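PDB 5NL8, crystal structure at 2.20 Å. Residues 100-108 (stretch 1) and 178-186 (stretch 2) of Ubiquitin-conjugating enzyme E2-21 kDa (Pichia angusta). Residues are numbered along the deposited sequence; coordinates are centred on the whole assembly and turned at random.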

ATOM      1  N   GLY A 100     -15.039 -15.785   7.374  1.00122.01           N
ATOM      2  CA  GLY A 100     -15.166 -15.817   5.928  1.00121.65           C
ATOM      3  C   GLY A 100     -15.203 -14.433   5.307  1.00114.99           C
ATOM      4  O   GLY A 100     -15.683 -14.257   4.188  1.00113.88           O
ATOM      5  N   ALA A 101     -14.690 -13.446   6.035  1.00110.85           N
ATOM      6  CA  ALA A 101     -14.709 -12.065   5.569  1.00101.66           C
ATOM      7  C   ALA A 101     -13.423 -11.700   4.832  1.00100.48           C
ATOM      8  O   ALA A 101     -12.516 -12.523   4.692  1.00103.22           O
ATOM      9  CB  ALA A 101     -14.936 -11.117   6.742  1.00 91.81           C
ATOM     10  N   ARG A 102     -13.363 -10.463   4.350  1.00 93.22           N
ATOM     11  CA  ARG A 102     -12.159  -9.921   3.727  1.00 81.83           C
ATOM     12  C   ARG A 102     -11.231  -9.384   4.811  1.00 63.48           C
ATOM     13  O   ARG A 102     -11.527  -8.359   5.424  1.00 65.58           O
ATOM     14  CB  ARG A 102     -12.521  -8.811   2.736  1.00 78.58           C
ATOM     15  CG  ARG A 102     -11.355  -8.260   1.931  1.00 79.92           C
ATOM     16  CD  ARG A 102     -11.846  -7.486   0.716  1.00 88.35           C
ATOM     17  NE  ARG A 102     -11.672  -6.046   0.882  1.00 96.70           N
ATOM     18  CZ  ARG A 102     -12.392  -5.129   0.242  1.00104.28           C
ATOM     19  NH1 ARG A 102     -12.167  -3.838   0.455  1.00102.86           N
ATOM     20  NH2 ARG A 102     -13.340  -5.504  -0.606  1.00109.48           N
ATOM     21  N   LYS A 103     -10.121 -10.068   5.070  1.00 46.70           N
ATOM     22  CA  LYS A 103      -9.250  -9.619   6.149  1.00 45.63           C
ATOM     23  C   LYS A 103      -8.032  -8.861   5.630  1.00 42.42           C
ATOM     24  O   LYS A 103      -7.415  -9.229   4.633  1.00 41.54           O
ATOM     25  CB  LYS A 103      -8.819 -10.793   7.042  1.00 49.14           C
ATOM     26  CG  LYS A 103      -7.911 -11.823   6.391  1.00 71.08           C
ATOM     27  CD  LYS A 103      -7.317 -12.779   7.436  1.00 80.70           C
ATOM     28  CE  LYS A 103      -8.184 -12.884   8.691  1.00 76.37           C
ATOM     29  NZ  LYS A 103      -7.502 -13.627   9.791  1.00 76.36           N
ATOM     30  N   VAL A 104      -7.722  -7.780   6.332  1.00 41.37           N
ATOM     31  CA  VAL A 104      -6.609  -6.908   6.020  1.00 32.39           C
ATOM     32  C   VAL A 104      -5.692  -6.815   7.239  1.00 34.11           C
ATOM     33  O   VAL A 104      -6.161  -6.807   8.381  1.00 41.65           O
ATOM     34  CB  VAL A 104      -7.102  -5.504   5.615  1.00 33.27           C
ATOM     35  CG1 VAL A 104      -5.942  -4.607   5.237  1.00 39.31           C
ATOM     36  CG2 VAL A 104      -8.087  -5.606   4.464  1.00 38.08           C
ATOM     37  N   CYS A 105      -4.386  -6.772   6.994  1.00 33.25           N
ATOM     38  CA  CYS A 105      -3.411  -6.555   8.058  1.00 36.89           C
ATOM     39  C   CYS A 105      -3.232  -5.063   8.324  1.00 32.99           C
ATOM     40  O   CYS A 105      -3.047  -4.281   7.395  1.00 27.54           O
ATOM     41  CB  CYS A 105      -2.071  -7.189   7.696  1.00 26.25           C
ATOM     42  SG  CYS A 105      -0.796  -6.946   8.953  1.00 39.14           S
ATOM     43  N   TYR A 106      -3.276  -4.669   9.592  1.00 29.54           N
ATOM     44  CA  TYR A 106      -3.244  -3.248   9.930  1.00 28.10           C
ATOM     45  C   TYR A 106      -1.959  -2.806  10.627  1.00 30.73           C
ATOM     46  O   TYR A 106      -1.961  -1.836  11.385  1.00 33.58           O
ATOM     47  CB  TYR A 106      -4.450  -2.889  10.799  1.00 29.97           C
ATOM     48  CG  TYR A 106      -5.750  -2.911  10.037  1.00 30.22           C
ATOM     49  CD1 TYR A 106      -6.055  -1.909   9.127  1.00 24.41           C
ATOM     50  CD2 TYR A 106      -6.670  -3.936  10.218  1.00 37.06           C
ATOM     51  CE1 TYR A 106      -7.238  -1.921   8.424  1.00 32.85           C
ATOM     52  CE2 TYR A 106      -7.859  -3.956   9.515  1.00 29.46           C
ATOM     53  CZ  TYR A 106      -8.138  -2.945   8.621  1.00 36.22           C
ATOM     54  OH  TYR A 106      -9.316  -2.949   7.916  1.00 40.26           O
ATOM     55  N   LYS A 107      -0.871  -3.525  10.371  1.00 31.80           N
ATOM     56  CA  LYS A 107       0.468  -3.090  10.756  1.00 28.93           C
ATOM     57  C   LYS A 107       1.397  -3.334   9.569  1.00 33.73           C
ATOM     58  O   LYS A 107       1.321  -4.383   8.935  1.00 38.13           O
ATOM     59  CB  LYS A 107       0.966  -3.839  11.996  1.00 31.51           C
ATOM     60  CG  LYS A 107       0.201  -3.554  13.286  1.00 40.62           C
ATOM     61  CD  LYS A 107       0.567  -2.199  13.883  1.00 36.30           C
ATOM     62  CE  LYS A 107      -0.029  -2.040  15.277  1.00 39.77           C
ATOM     63  NZ  LYS A 107       0.232  -0.689  15.860  1.00 29.33           N
ATOM     64  N   MET A 108       2.258  -2.369   9.251  1.00 26.35           N
ATOM     65  CA  MET A 108       3.184  -2.533   8.130  1.00 27.12           C
ATOM     66  C   MET A 108       4.638  -2.349   8.562  1.00 34.83           C
ATOM     67  O   MET A 108       5.134  -1.225   8.643  1.00 35.09           O
ATOM     68  CB  MET A 108       2.839  -1.558   6.996  1.00 26.78           C
ATOM     69  CG  MET A 108       3.891  -1.467   5.880  1.00 26.10           C
ATOM     70  SD  MET A 108       4.481  -3.056   5.255  1.00 34.51           S
ATOM     71  CE  MET A 108       3.046  -3.593   4.337  1.00 33.32           C
TER
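Stretch 2 (178-186) YIAKYSAYE

The most unusual feature of this contact is how little regular sheet holds it together: a single antiparallel hydrogen-bonded pair, Val-104 with Ala-184, and one non-hydrogen-bonded pair, Cys-105 with Ser-183, formed just after stretch 2 leaves a helix. That helix runs through Lys-181; Tyr-182 is the first residue to abandon helical phi/psi, and the chain then extends antiparallel to stretch 1.

Three of the four hydrogen bonds across the stretches run from backbone to backbone. Val-104 N donates to Ala-184 O at 2.8 Å, and Ala-184 N returns the bond to Val-104 O at 2.9 Å, both nearly straight. Tyr-106 N donates to Tyr-182 O at 3.0 Å, carrying the pairing to the point where the helix has just ended. CA-H...O contacts accompany these bonds: Ser-183 CA to Val-104 O at 3.3 Å, between them, and Lys-103 CA to Ala-184 O at 3.2 Å, just beyond the Val-104 and Ala-184 pair.

Cys-105 and Ser-183 place their side chains on the same face, with CA atoms 4.0 Å apart. Small side chains suit so tight a pair: Cys-105 CB lies 3.3 Å from Ser-183 OG, and that hydroxyl reaches back to the helix, where Ser-183 OG donates to Ile-179 O at 2.8 Å. Cys-105 SG settles over the same turn, 3.6 Å from Tyr-178 O.

Val-104 and Ala-184 share the other face. The short Ala-184 side chain leaves room for the Tyr-106 ring, whose CE2 lies 4.2 Å from Ala-184 CB. Farther along, Tyr-106 OH makes a weak hydrogen bond to Tyr-185 O at 3.3 Å, so one residue combines apolar packing with a polar tip.

Lys-107 uses its aliphatic part here: its CG lies 3.8 Å from Tyr-182 CB and its CB 3.9 Å from Tyr-178 CD1, while its end leads away and NZ is hydrogen-bonded elsewhere in the structure.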

ATOM      1  N   TYR A 178       3.502 -10.165  12.271  1.00 35.54           N
ATOM      2  CA  TYR A 178       2.508  -9.095  12.237  1.00 34.16           C
ATOM      3  C   TYR A 178       1.309  -9.462  11.355  1.00 37.14           C
ATOM      4  O   TYR A 178       0.175  -9.119  11.684  1.00 34.00           O
ATOM      5  CB  TYR A 178       3.148  -7.778  11.791  1.00 29.83           C
ATOM      6  CG  TYR A 178       3.922  -7.129  12.918  1.00 32.30           C
ATOM      7  CD1 TYR A 178       3.281  -6.324  13.853  1.00 31.74           C
ATOM      8  CD2 TYR A 178       5.287  -7.352  13.069  1.00 32.82           C
ATOM      9  CE1 TYR A 178       3.982  -5.746  14.899  1.00 32.86           C
ATOM     10  CE2 TYR A 178       5.994  -6.778  14.110  1.00 31.33           C
ATOM     11  CZ  TYR A 178       5.336  -5.977  15.021  1.00 30.15           C
ATOM     12  OH  TYR A 178       6.042  -5.408  16.052  1.00 40.86           O
ATOM     13  N   ILE A 179       1.549 -10.187  10.265  1.00 32.80           N
ATOM     14  CA  ILE A 179       0.452 -10.668   9.424  1.00 28.55           C
ATOM     15  C   ILE A 179      -0.480 -11.598  10.207  1.00 36.09           C
ATOM     16  O   ILE A 179      -1.703 -11.498  10.120  1.00 35.89           O
ATOM     17  CB  ILE A 179       0.972 -11.416   8.176  1.00 36.73           C
ATOM     18  CG1 ILE A 179       1.632 -10.441   7.202  1.00 28.71           C
ATOM     19  CG2 ILE A 179      -0.162 -12.150   7.470  1.00 36.94           C
ATOM     20  CD1 ILE A 179       2.149 -11.101   5.949  1.00 33.55           C
ATOM     21  N   ALA A 180       0.108 -12.493  10.988  1.00 39.08           N
ATOM     22  CA  ALA A 180      -0.667 -13.493  11.709  1.00 42.19           C
ATOM     23  C   ALA A 180      -1.409 -12.916  12.913  1.00 48.88           C
ATOM     24  O   ALA A 180      -2.475 -13.410  13.280  1.00 41.11           O
ATOM     25  CB  ALA A 180       0.236 -14.629  12.149  1.00 44.51           C
ATOM     26  N   LYS A 181      -0.858 -11.875  13.531  1.00 43.51           N
ATOM     27  CA  LYS A 181      -1.435 -11.391  14.783  1.00 39.46           C
ATOM     28  C   LYS A 181      -2.277 -10.117  14.681  1.00 42.97           C
ATOM     29  O   LYS A 181      -3.132  -9.870  15.535  1.00 42.47           O
ATOM     30  CB  LYS A 181      -0.326 -11.175  15.812  1.00 44.06           C
ATOM     31  CG  LYS A 181       0.026 -12.431  16.586  1.00 70.41           C
ATOM     32  CD  LYS A 181      -1.231 -13.077  17.152  1.00 74.05           C
ATOM     33  CE  LYS A 181      -0.903 -14.157  18.165  1.00 73.96           C
ATOM     34  NZ  LYS A 181      -2.138 -14.794  18.700  1.00 75.29           N
ATOM     35  N   TYR A 182      -2.050  -9.311  13.651  1.00 30.76           N
ATOM     36  CA  TYR A 182      -2.684  -7.998  13.588  1.00 34.95           C
ATOM     37  C   TYR A 182      -3.586  -7.784  12.367  1.00 36.80           C
ATOM     38  O   TYR A 182      -3.601  -6.698  11.786  1.00 35.77           O
ATOM     39  CB  TYR A 182      -1.605  -6.913  13.636  1.00 32.05           C
ATOM     40  CG  TYR A 182      -0.904  -6.825  14.974  1.00 34.82           C
ATOM     41  CD1 TYR A 182      -1.425  -6.049  16.002  1.00 45.43           C
ATOM     42  CD2 TYR A 182       0.276  -7.515  15.210  1.00 44.13           C
ATOM     43  CE1 TYR A 182      -0.792  -5.964  17.228  1.00 37.92           C
ATOM     44  CE2 TYR A 182       0.920  -7.436  16.432  1.00 39.27           C
ATOM     45  CZ  TYR A 182       0.381  -6.658  17.438  1.00 51.33           C
ATOM     46  OH  TYR A 182       1.015  -6.575  18.658  1.00 55.31           O
ATOM     47  N   SER A 183      -4.352  -8.811  12.001  1.00 36.82           N
ATOM     48  CA  SER A 183      -5.268  -8.732  10.860  1.00 35.78           C
ATOM     49  C   SER A 183      -6.730  -8.824  11.293  1.00 37.41           C
ATOM     50  O   SER A 183      -7.057  -9.530  12.247  1.00 38.69           O
ATOM     51  CB  SER A 183      -4.966  -9.844   9.847  1.00 38.51           C
ATOM     52  OG  SER A 183      -3.699  -9.665   9.239  1.00 39.62           O
ATOM     53  N   ALA A 184      -7.607  -8.124  10.577  1.00 34.49           N
ATOM     54  CA  ALA A 184      -9.031  -8.107  10.916  1.00 35.01           C
ATOM     55  C   ALA A 184      -9.887  -7.835   9.683  1.00 43.18           C
ATOM     56  O   ALA A 184      -9.360  -7.522   8.628  1.00 36.64           O
ATOM     57  CB  ALA A 184      -9.305  -7.066  11.990  1.00 33.03           C
ATOM     58  N   TYR A 185     -11.205  -7.931   9.825  1.00 48.44           N
ATOM     59  CA  TYR A 185     -12.121  -7.756   8.696  1.00 64.99           C
ATOM     60  C   TYR A 185     -12.056  -6.348   8.093  1.00 69.48           C
ATOM     61  O   TYR A 185     -11.338  -5.482   8.594  1.00 57.62           O
ATOM     62  CB  TYR A 185     -13.558  -8.061   9.129  1.00 77.95           C
ATOM     63  CG  TYR A 185     -14.235  -6.929   9.879  1.00106.31           C
ATOM     64  CD1 TYR A 185     -15.379  -6.322   9.373  1.00114.17           C
ATOM     65  CD2 TYR A 185     -13.729  -6.466  11.088  1.00112.98           C
ATOM     66  CE1 TYR A 185     -16.001  -5.289  10.051  1.00115.09           C
ATOM     67  CE2 TYR A 185     -14.346  -5.432  11.772  1.00113.48           C
ATOM     68  CZ  TYR A 185     -15.480  -4.848  11.250  1.00113.85           C
ATOM     69  OH  TYR A 185     -16.096  -3.819  11.927  1.00110.19           O
ATOM     70  N   GLU A 186     -12.813  -6.141   7.015  1.00 84.48           N
ATOM     71  CA  GLU A 186     -12.956  -4.832   6.372  1.00 73.66           C
ATOM     72  C   GLU A 186     -11.633  -4.296   5.833  1.00 71.79           C
ATOM     73  O   GLU A 186     -11.582  -3.719   4.744  1.00 77.40           O
ATOM     74  CB  GLU A 186     -13.573  -3.828   7.351  1.00 72.68           C
ATOM     75  CG  GLU A 186     -12.920  -2.460   7.344  1.00 81.81           C
ATOM     76  CD  GLU A 186     -13.482  -1.557   8.414  1.00 94.03           C
ATOM     77  OE1 GLU A 186     -14.633  -1.790   8.840  1.00104.00           O
ATOM     78  OE2 GLU A 186     -12.766  -0.628   8.844  1.00 92.22           O
TER